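PDB 3GZB: putative SnoaL-like polyketide cyclase from Shewanella putrefaciens, which is probably a lyase related to the SnoaL polyketide cyclases, although its own substrate and reaction remain unknown. Local coordinates for residues G17-Q21 with E22-A26; E35-Y38 with K39-I42; F44-R47 with D48-F51. One frame throughout, in Å; residues are numbered along the deposited sequence. Where two conformers were deposited one is given.

Contact 1 (G17-Q21 with E22-A26); sequences GEMPQ and EQQLA
Gln-24 reaches back across the start of its helix and puts its amide nitrogen NE2 on Met-19 O, 3.0 Å away, in a nearly straight bond (N-H...O 168°). The acceptor lies almost in the plane of the Gln-24 amide. Gln-21 comes over one face of that amide, the two planes 40° apart. Water 1 joins the pair by donating to both OE1 atoms, and stands 2.7 Å from Gln-24 OE1. A bend at chi2 (-67°) curls the Gln-21 chain back so that its amide can share this water. This is the N-terminal start of helix 21-34, with Pro-20 at the N-cap position and its carbonyl O taking Gln-24 N at 3.0 Å. Met-19, a selenomethionine, and Pro-20 both pack on Gln-23. The Met-19 chain runs across the root of Gln-23, CG to CB 3.6 Å, and sets its selenium against Gln-24 CG. The Pro-20 ring instead runs alongside Gln-23, pointing the same way, with Pro-20 CD 3.8 Å from Gln-23 NE2. That nitrogen is hydrogen-bonded to Asn-89 OD1 on strand 86-90, where Met-87 also touches both Met-19 and Gln-23.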
ATOM      1  N   GLY A  17       6.799  18.442 -14.960  1.00 10.69           N
ATOM      2  CA  GLY A  17       8.146  18.113 -15.332  1.00 12.23           C
ATOM      3  C   GLY A  17       8.877  17.291 -14.304  1.00 12.53           C
ATOM      4  O   GLY A  17      10.030  16.928 -14.526  1.00 17.70           O
ATOM      5  N   GLU A  18       8.235  17.060 -13.170  1.00 12.03           N
ATOM      6  CA  GLU A  18       8.812  16.305 -12.066  1.00 14.74           C
ATOM      7  C   GLU A  18       8.158  14.941 -11.802  1.00 14.90           C
ATOM      8  O   GLU A  18       8.637  14.205 -10.929  1.00 15.66           O
ATOM      9  CB  GLU A  18       8.707  17.125 -10.790  1.00 18.27           C
ATOM     10  CG  GLU A  18       9.526  18.420 -10.847  1.00 28.99           C
ATOM     11  CD  GLU A  18       9.431  19.254  -9.567  1.00 43.95           C
ATOM     12  OE1 GLU A  18       8.664  18.891  -8.642  1.00 49.80           O
ATOM     13  OE2 GLU A  18      10.138  20.287  -9.493  1.00 57.29           O
HETATM   14  N   MSE A  19       7.060  14.603 -12.466  1.00 10.41           N
HETATM   15  CA  MSE A  19       6.377  13.358 -12.152  1.00  9.86           C
HETATM   16  C   MSE A  19       6.848  12.250 -13.072  1.00 11.20           C
HETATM   17  O   MSE A  19       6.796  12.389 -14.291  1.00  9.71           O
HETATM   18  CB  MSE A  19       4.877  13.504 -12.310  1.00  9.55           C
HETATM   19  CG  MSE A  19       4.175  12.246 -11.847  1.00 10.91           C
HETATM   20 SE   MSE A  19       2.209  12.345 -11.900  0.75  8.50          SE
HETATM   21  CE  MSE A  19       2.002  13.614 -10.496  1.00 17.15           C
ATOM     22  N   PRO A  20       7.323  11.130 -12.529  1.00  9.12           N
ATOM     23  CA  PRO A  20       7.785  10.050 -13.369  1.00 11.08           C
ATOM     24  C   PRO A  20       6.696   9.581 -14.343  1.00 10.43           C
ATOM     25  O   PRO A  20       5.498   9.624 -14.021  1.00  9.36           O
ATOM     26  CB  PRO A  20       8.061   8.957 -12.344  1.00 11.38           C
ATOM     27  CG  PRO A  20       8.477   9.697 -11.125  1.00 10.62           C
ATOM     28  CD  PRO A  20       7.542  10.834 -11.094  1.00  9.83           C
ATOM     29  N   GLN A  21       7.080   9.132 -15.518  1.00  8.63           N
ATOM     30  CA  GLN A  21       6.098   8.684 -16.494  1.00  8.00           C
ATOM     31  C   GLN A  21       5.178   7.554 -15.967  1.00  8.87           C
ATOM     32  O   GLN A  21       4.033   7.431 -16.383  1.00  8.26           O
ATOM     33  CB  GLN A  21       6.766   8.262 -17.786  1.00 10.71           C
ATOM     34  CG  GLN A  21       7.474   9.407 -18.543  1.00  9.79           C
ATOM     35  CD  GLN A  21       6.536  10.483 -19.123  1.00 11.22           C
ATOM     36  OE1 GLN A  21       5.301  10.257 -19.373  1.00 14.05           O
ATOM     37  NE2 GLN A  21       7.126  11.631 -19.371  1.00  6.76           N
ATOM     38  N   GLU A  22       5.729   6.689 -15.123  1.00  9.87           N
ATOM     39  CA  GLU A  22       4.944   5.579 -14.573  1.00  8.83           C
ATOM     40  C   GLU A  22       3.799   6.110 -13.708  1.00  9.69           C
ATOM     41  O   GLU A  22       2.665   5.686 -13.785  1.00  8.76           O
ATOM     42  CB  GLU A  22       5.868   4.654 -13.745  1.00  9.73           C
ATOM     43  CG  GLU A  22       6.986   4.064 -14.566  1.00 11.44           C
ATOM     44  CD  GLU A  22       8.269   4.854 -14.620  1.00 15.72           C
ATOM     45  OE1 GLU A  22       8.325   6.085 -14.364  1.00 12.08           O
ATOM     46  OE2 GLU A  22       9.296   4.195 -14.957  1.00 22.21           O
ATOM     47  N   GLN A  23       4.105   7.116 -12.887  1.00  7.76           N
ATOM     48  CA  GLN A  23       3.045   7.801 -12.138  1.00  8.43           C
ATOM     49  C   GLN A  23       2.035   8.511 -13.052  1.00  8.27           C
ATOM     50  O   GLN A  23       0.844   8.442 -12.788  1.00  8.68           O
ATOM     51  CB  GLN A  23       3.635   8.750 -11.113  1.00  9.44           C
ATOM     52  CG  GLN A  23       4.441   8.077  -9.988  1.00  9.41           C
ATOM     53  CD  GLN A  23       4.957   9.096  -8.982  1.00  7.99           C
ATOM     54  OE1 GLN A  23       4.370  10.157  -8.797  1.00 10.15           O
ATOM     55  NE2 GLN A  23       6.077   8.769  -8.323  1.00 10.07           N
ATOM     56  N   GLN A  24       2.490   9.142 -14.136  1.00  8.55           N
ATOM     57  CA  GLN A  24       1.596   9.870 -15.024  1.00  6.98           C
ATOM     58  C   GLN A  24       0.599   8.905 -15.637  1.00  8.14           C
ATOM     59  O   GLN A  24      -0.576   9.232 -15.770  1.00  9.36           O
ATOM     60  CB  GLN A  24       2.387  10.608 -16.109  1.00  6.74           C
ATOM     61  CG  GLN A  24       3.229  11.766 -15.623  1.00  7.94           C
ATOM     62  CD  GLN A  24       3.793  12.597 -16.734  1.00 11.79           C
ATOM     63  OE1 GLN A  24       3.058  12.947 -17.691  1.00 10.49           O
ATOM     64  NE2 GLN A  24       5.077  12.928 -16.628  1.00 10.17           N
ATOM     65  N   LEU A  25       1.068   7.730 -15.984  1.00  8.96           N
ATOM     66  CA  LEU A  25       0.156   6.740 -16.557  1.00  8.70           C
ATOM     67  C   LEU A  25      -0.851   6.223 -15.527  1.00 11.15           C
ATOM     68  O   LEU A  25      -2.018   6.032 -15.839  1.00 10.37           O
ATOM     69  CB  LEU A  25       0.927   5.590 -17.216  1.00  8.52           C
ATOM     70  CG  LEU A  25       0.095   4.615 -18.063  1.00  9.37           C
ATOM     71  CD1 LEU A  25      -0.591   5.338 -19.266  1.00 11.54           C
ATOM     72  CD2 LEU A  25       0.950   3.428 -18.550  1.00 12.45           C
ATOM     73  N   ALA A  26      -0.396   6.026 -14.286  1.00  9.21           N
ATOM     74  CA  ALA A  26      -1.272   5.627 -13.226  1.00  7.58           C
ATOM     75  C   ALA A  26      -2.381   6.638 -13.047  1.00  8.80           C
ATOM     76  O   ALA A  26      -3.520   6.235 -12.799  1.00  9.27           O
ATOM     77  CB  ALA A  26      -0.481   5.485 -11.909  1.00  8.87           C
TER
HETATM   78  O   HOH W   1       3.673  12.491 -20.278  1.00 14.06           O

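Contact 2 (E35-Y38 with K39-I42); sequences EHDY and KTLI
Asp-37 faces Thr-40 as the N-cap of the short helix 38-42, just after helix 21-34 has ended in a Schellman motif at His-36. Its carboxylate grips Thr-40 with one bond at each oxygen: OD1 accepts from Thr-40 N at 3.2 Å, and OD2 accepts from Thr-40 OG1 at 2.7 Å. Both donors come from above the carboxylate plane, Thr-40 N more steeply (61° out of it). With CG anti to the backbone N (chi1 179°), the group swings forward over the helix start, where the helix N-terminus would be expected to stabilise its negative charge. Lys-39 adds its CB beside Asp-37 OD1, then carries its chain away from the turn.

Tyr-38 buries much surface here, mainly through its backbone and CB. Its ring turns back toward the preceding loop and takes His-36 O against one face, 3.4 Å above the plane near the rim; beyond, it packs on Leu-70 and Glu-71 of helix 63-73. Leu-41, wedged between helices 21-34 and 63-73, is tied down through its backbone: Leu-41 N donates to Asp-37 O at 2.9 Å, and its CB rests 3.5 Å from that same oxygen.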
ATOM      1  N   GLU A  35     -14.109   7.617 -12.744  1.00 10.28           N
ATOM      2  CA  GLU A  35     -15.152   8.190 -13.602  0.50 10.29           C
ATOM      3  C   GLU A  35     -16.033   7.122 -14.272  1.00 11.13           C
ATOM      4  O   GLU A  35     -16.948   7.460 -15.033  1.00 11.15           O
ATOM      5  CB  GLU A  35     -14.470   9.016 -14.725  0.50  8.60           C
ATOM      6  CG  GLU A  35     -13.675  10.232 -14.238  0.50  9.49           C
ATOM      7  CD  GLU A  35     -12.733  10.770 -15.320  0.50 11.12           C
ATOM      8  OE1 GLU A  35     -12.799  10.282 -16.498  0.50 16.76           O
ATOM      9  OE2 GLU A  35     -11.925  11.656 -14.973  0.50 17.22           O
ATOM     10  N   HIS A  36     -15.752   5.831 -14.026  1.00  9.44           N
ATOM     11  CA  HIS A  36     -16.486   4.736 -14.689  1.00 10.50           C
ATOM     12  C   HIS A  36     -16.362   4.839 -16.206  1.00 13.24           C
ATOM     13  O   HIS A  36     -17.319   4.501 -16.946  1.00 13.41           O
ATOM     14  CB  HIS A  36     -17.965   4.707 -14.216  1.00 10.42           C
ATOM     15  CG  HIS A  36     -18.128   4.681 -12.739  1.00 10.89           C
ATOM     16  ND1 HIS A  36     -18.497   5.797 -12.023  1.00  9.88           N
ATOM     17  CD2 HIS A  36     -17.970   3.687 -11.832  1.00 11.44           C
ATOM     18  CE1 HIS A  36     -18.605   5.474 -10.743  1.00 10.48           C
ATOM     19  NE2 HIS A  36     -18.251   4.199 -10.596  1.00 11.98           N
ATOM     20  N   ASP A  37     -15.189   5.266 -16.690  1.00 11.95           N
ATOM     21  CA  ASP A  37     -14.922   5.354 -18.128  1.00 11.95           C
ATOM     22  C   ASP A  37     -14.385   4.016 -18.612  1.00 11.90           C
ATOM     23  O   ASP A  37     -13.170   3.842 -18.797  1.00 11.80           O
ATOM     24  CB  ASP A  37     -13.997   6.519 -18.439  1.00 11.58           C
ATOM     25  CG  ASP A  37     -13.644   6.653 -19.923  1.00 14.04           C
ATOM     26  OD1 ASP A  37     -14.191   5.908 -20.767  1.00 14.30           O
ATOM     27  OD2 ASP A  37     -12.767   7.508 -20.183  1.00 16.11           O
ATOM     28  N   TYR A  38     -15.287   3.053 -18.785  1.00 11.76           N
ATOM     29  CA  TYR A  38     -14.893   1.682 -19.127  1.00 11.73           C
ATOM     30  C   TYR A  38     -14.315   1.569 -20.526  1.00 12.89           C
ATOM     31  O   TYR A  38     -13.478   0.701 -20.743  1.00 12.94           O
ATOM     32  CB  TYR A  38     -16.044   0.701 -18.963  1.00 17.26           C
ATOM     33  CG  TYR A  38     -16.626   0.733 -17.586  1.00 16.82           C
ATOM     34  CD1 TYR A  38     -15.904   0.389 -16.533  1.00 15.37           C
ATOM     35  CD2 TYR A  38     -17.920   1.193 -17.383  1.00 19.87           C
ATOM     36  CE1 TYR A  38     -16.444   0.435 -15.215  1.00 22.28           C
ATOM     37  CE2 TYR A  38     -18.462   1.246 -16.146  1.00 19.43           C
ATOM     38  CZ  TYR A  38     -17.741   0.876 -15.064  1.00 12.92           C
ATOM     39  OH  TYR A  38     -18.307   0.955 -13.800  1.00 21.30           O
ATOM     40  N   LYS A  39     -14.713   2.432 -21.450  1.00 14.25           N
ATOM     41  CA  LYS A  39     -14.112   2.441 -22.793  1.00 14.44           C
ATOM     42  C   LYS A  39     -12.609   2.687 -22.714  1.00 13.56           C
ATOM     43  O   LYS A  39     -11.797   1.955 -23.329  1.00 14.10           O
ATOM     44  CB  LYS A  39     -14.821   3.482 -23.696  1.00 17.04           C
ATOM     45  CG  LYS A  39     -14.304   3.409 -25.112  1.00 27.78           C
ATOM     46  CD  LYS A  39     -14.885   4.491 -26.037  1.00 35.06           C
ATOM     47  CE  LYS A  39     -14.163   4.486 -27.399  1.00 38.00           C
ATOM     48  NZ  LYS A  39     -13.913   5.873 -27.920  1.00 48.05           N
ATOM     49  N   THR A  40     -12.203   3.647 -21.891  1.00 11.16           N
ATOM     50  CA  THR A  40     -10.780   3.909 -21.691  1.00 12.38           C
ATOM     51  C   THR A  40     -10.167   2.829 -20.846  1.00 12.01           C
ATOM     52  O   THR A  40      -9.066   2.361 -21.116  1.00 11.76           O
ATOM     53  CB  THR A  40     -10.566   5.270 -21.025  1.00 11.33           C
ATOM     54  OG1 THR A  40     -11.052   6.308 -21.896  1.00 16.36           O
ATOM     55  CG2 THR A  40      -9.086   5.517 -20.689  1.00 15.86           C
ATOM     56  N   LEU A  41     -10.860   2.443 -19.779  1.00 11.07           N
ATOM     57  CA  LEU A  41     -10.290   1.493 -18.841  1.00 11.57           C
ATOM     58  C   LEU A  41      -9.914   0.178 -19.502  1.00 10.21           C
ATOM     59  O   LEU A  41      -8.827  -0.370 -19.236  1.00 11.65           O
ATOM     60  CB  LEU A  41     -11.221   1.230 -17.656  1.00 10.95           C
ATOM     61  CG  LEU A  41     -10.527   0.687 -16.398  1.00 13.60           C
ATOM     62  CD1 LEU A  41      -9.656   1.753 -15.756  1.00 10.82           C
ATOM     63  CD2 LEU A  41     -11.520   0.131 -15.342  1.00 14.27           C
ATOM     64  N   ILE A  42     -10.748  -0.327 -20.414  1.00 10.58           N
ATOM     65  CA  ILE A  42     -10.442  -1.642 -20.971  1.00 13.63           C
ATOM     66  C   ILE A  42      -9.176  -1.596 -21.842  1.00 13.88           C
ATOM     67  O   ILE A  42      -8.533  -2.644 -22.010  1.00 12.70           O
ATOM     68  CB  ILE A  42     -11.642  -2.265 -21.665  1.00 17.01           C
ATOM     69  CG1 ILE A  42     -11.475  -3.796 -21.763  1.00 18.87           C
ATOM     70  CG2 ILE A  42     -11.866  -1.577 -22.993  1.00 14.91           C
ATOM     71  CD1 ILE A  42     -12.702  -4.523 -22.355  1.00 20.85           C
TER

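Contact 3 (F44-R47 with D48-F51); sequences FYNR and DSIF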
ATOM      1  N   PHE A  44      -6.447  -0.542 -20.908  1.00  9.69           N
ATOM      2  CA  PHE A  44      -5.341  -0.809 -20.033  1.00  9.26           C
ATOM      3  C   PHE A  44      -5.254  -2.292 -19.649  1.00 10.16           C
ATOM      4  O   PHE A  44      -4.325  -2.682 -18.934  1.00 10.93           O
ATOM      5  CB  PHE A  44      -5.478  -0.026 -18.716  1.00 10.07           C
ATOM      6  CG  PHE A  44      -5.153   1.437 -18.830  1.00 10.19           C
ATOM      7  CD1 PHE A  44      -6.143   2.367 -19.127  1.00 10.63           C
ATOM      8  CD2 PHE A  44      -3.866   1.889 -18.593  1.00 11.87           C
ATOM      9  CE1 PHE A  44      -5.807   3.734 -19.199  1.00 12.42           C
ATOM     10  CE2 PHE A  44      -3.562   3.246 -18.680  1.00 11.08           C
ATOM     11  CZ  PHE A  44      -4.515   4.142 -18.980  1.00 12.03           C
ATOM     12  N   TYR A  45      -6.174  -3.134 -20.126  1.00  8.90           N
ATOM     13  CA  TYR A  45      -6.166  -4.539 -19.739  1.00  9.19           C
ATOM     14  C   TYR A  45      -5.967  -5.453 -20.942  1.00 10.51           C
ATOM     15  O   TYR A  45      -6.344  -5.119 -22.089  1.00 11.43           O
ATOM     16  CB  TYR A  45      -7.503  -4.957 -19.082  1.00  9.47           C
ATOM     17  CG  TYR A  45      -7.888  -4.233 -17.823  1.00  8.19           C
ATOM     18  CD1 TYR A  45      -6.954  -3.884 -16.869  1.00 10.03           C
ATOM     19  CD2 TYR A  45      -9.221  -3.905 -17.587  1.00 10.52           C
ATOM     20  CE1 TYR A  45      -7.331  -3.253 -15.692  1.00  9.47           C
ATOM     21  CE2 TYR A  45      -9.616  -3.261 -16.434  1.00 10.31           C
ATOM     22  CZ  TYR A  45      -8.659  -2.910 -15.482  1.00  9.75           C
ATOM     23  OH  TYR A  45      -9.103  -2.289 -14.324  1.00 11.04           O
ATOM     24  N   ASN A  46      -5.386  -6.610 -20.695  1.00  9.82           N
ATOM     25  CA  ASN A  46      -5.486  -7.751 -21.616  1.00 11.77           C
ATOM     26  C   ASN A  46      -5.919  -9.015 -20.906  1.00  9.13           C
ATOM     27  O   ASN A  46      -6.355  -8.942 -19.747  1.00  9.51           O
ATOM     28  CB  ASN A  46      -4.195  -7.927 -22.424  1.00 11.07           C
ATOM     29  CG  ASN A  46      -3.086  -8.546 -21.646  1.00 13.14           C
ATOM     30  OD1 ASN A  46      -3.165  -8.789 -20.433  1.00 11.97           O
ATOM     31  ND2 ASN A  46      -1.997  -8.844 -22.363  1.00 17.08           N
ATOM     32  N   ARG A  47      -5.880 -10.165 -21.569  1.00  9.96           N
ATOM     33  CA  ARG A  47      -6.401 -11.388 -20.979  1.00 10.81           C
ATOM     34  C   ARG A  47      -5.624 -11.842 -19.717  1.00 11.00           C
ATOM     35  O   ARG A  47      -6.133 -12.670 -18.966  1.00 12.01           O
ATOM     36  CB  ARG A  47      -6.396 -12.525 -22.025  1.00 10.93           C
ATOM     37  CG  ARG A  47      -5.032 -13.005 -22.425  1.00 12.58           C
ATOM     38  CD  ARG A  47      -5.177 -14.023 -23.558  1.00 20.93           C
ATOM     39  NE  ARG A  47      -3.962 -14.732 -23.927  1.00 25.78           N
ATOM     40  CZ  ARG A  47      -3.961 -15.751 -24.792  1.00 36.05           C
ATOM     41  NH1 ARG A  47      -5.107 -16.140 -25.353  1.00 25.50           N
ATOM     42  NH2 ARG A  47      -2.833 -16.386 -25.102  1.00 34.99           N
ATOM     43  N   ASP A  48      -4.435 -11.288 -19.495  1.00 10.12           N
ATOM     44  CA  ASP A  48      -3.599 -11.667 -18.364  1.00 11.74           C
ATOM     45  C   ASP A  48      -3.677 -10.654 -17.225  1.00 11.13           C
ATOM     46  O   ASP A  48      -3.120 -10.917 -16.166  1.00 11.93           O
ATOM     47  CB  ASP A  48      -2.119 -11.782 -18.783  1.00 11.23           C
ATOM     48  CG  ASP A  48      -1.888 -12.897 -19.841  1.00 14.35           C
ATOM     49  OD1 ASP A  48      -2.486 -13.975 -19.703  1.00 17.20           O
ATOM     50  OD2 ASP A  48      -1.136 -12.609 -20.784  1.00 21.77           O
ATOM     51  N   SER A  49      -4.344  -9.517 -17.413  1.00 11.13           N
ATOM     52  CA  SER A  49      -4.370  -8.504 -16.343  1.00  9.44           C
ATOM     53  C   SER A  49      -5.100  -9.050 -15.111  1.00  9.52           C
ATOM     54  O   SER A  49      -6.071  -9.777 -15.256  1.00  9.52           O
ATOM     55  CB  SER A  49      -5.068  -7.207 -16.816  1.00  9.10           C
ATOM     56  OG  SER A  49      -4.394  -6.585 -17.893  1.00 10.07           O
ATOM     57  N   ILE A  50      -4.633  -8.639 -13.942  1.00  7.87           N
ATOM     58  CA  ILE A  50      -5.183  -9.070 -12.676  1.00  8.36           C
ATOM     59  C   ILE A  50      -5.704  -7.854 -11.915  1.00  9.94           C
ATOM     60  O   ILE A  50      -5.023  -6.810 -11.841  1.00  9.57           O
ATOM     61  CB  ILE A  50      -4.119  -9.726 -11.846  1.00  9.36           C
ATOM     62  CG1 ILE A  50      -3.688 -11.046 -12.484  1.00 12.83           C
ATOM     63  CG2 ILE A  50      -4.621 -10.010 -10.405  1.00 10.95           C
ATOM     64  CD1 ILE A  50      -2.403 -11.558 -11.917  1.00 14.43           C
ATOM     65  N   PHE A  51      -6.925  -7.956 -11.364  1.00  9.39           N
ATOM     66  CA  PHE A  51      -7.468  -7.010 -10.393  0.50  9.40           C
ATOM     67  C   PHE A  51      -7.627  -7.816  -9.091  1.00 11.30           C
ATOM     68  O   PHE A  51      -8.430  -8.775  -9.064  1.00 11.56           O
ATOM     69  CB  PHE A  51      -8.813  -6.443 -10.882  0.50  9.90           C
ATOM     70  CG  PHE A  51      -9.291  -5.238 -10.104  0.50  9.56           C
ATOM     71  CD1 PHE A  51      -9.738  -5.375  -8.803  0.50 10.27           C
ATOM     72  CD2 PHE A  51      -9.278  -3.977 -10.670  0.50 11.43           C
ATOM     73  CE1 PHE A  51     -10.154  -4.264  -8.074  0.50 13.42           C
ATOM     74  CE2 PHE A  51      -9.705  -2.874  -9.932  0.50 13.28           C
ATOM     75  CZ  PHE A  51     -10.119  -3.046  -8.650  0.50  7.56           C
TER
HETATM   76  O   HOH W   2       0.243 -10.398 -21.218  1.00 22.68           O
HETATM   77  O   HOH W   3      -1.488 -13.196 -23.383  1.00 29.51           O
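Ser-49 and Asn-46 hold each other at the two ends of a type I beta turn, the bend that leads from helix 38-42 into strand 50-53 of the curved sheet of the SnoaL-like (NTF2-type) fold. Two bonds join them: Asn-46 N donates to Ser-49 OG at 3.0 Å, and Ser-49 N returns to Asn-46 O at 3.1 Å, reaching that oxygen from well above its carbonyl plane. Inside the turn the Asn-46 side chain adds an Asx turn, OD1 accepting from Asp-48 N at 3.0 Å. Here CG sits between the backbone N and the carbonyl carbon (chi1 76°), which folds the amide over the turn instead of away from it.

Asp-48 stands with its carboxylate almost perpendicular to that amide, and water 2 joins the two, accepting from Asn-46 ND2 and donating to Asp-48 OD2. Water 3 links Arg-47 NE to the same Asp-48 OD2. Arg-47 and Asp-48 run side by side, but their charges stay beyond salt-bridge range, Arg-47 NE lying 4.5 Å from Asp-48 OD1.

Outside this shell, Ser-49 OG is also hydrogen-bonded to Val-135 O, so strand 134-142 fixes the hydroxyl that receives Asn-46 N. On the buried side helix 63-73 packs on the Tyr-45 ring through Ile-66, Ile-67 and Leu-70, and the phenol oxygen is hydrogen-bonded to Tyr-29 OH. Held in this way, the ring lies obliquely against Ser-49, with Tyr-45 CD1 3.8 Å from Ser-49 CB.

Contacts 1 and 2 are both surface helix starts, one on helix 21-34 and the other on helix 38-42, yet a side-chain cap is made in contact 2, by the carboxylate of Asp-37. In contact 1 a proline holds the N-cap position, and glutamine amides and a water supply the side-chain bonding. Contact 3 is the partly buried one: a turn with water-bridged polar residues on its exposed side (Arg-47, Asp-48) and an aromatic inner side, leading into the sheet. It adjoins contact 2 in sequence and touches contact 1 directly, Leu-25 CD1 lying 3.7 Å from Phe-44 CE2. Tyr-29 of helix 21-34 meets Leu-41, Phe-44 and Tyr-45, drawing contacts 2 and 3 onto the same helix.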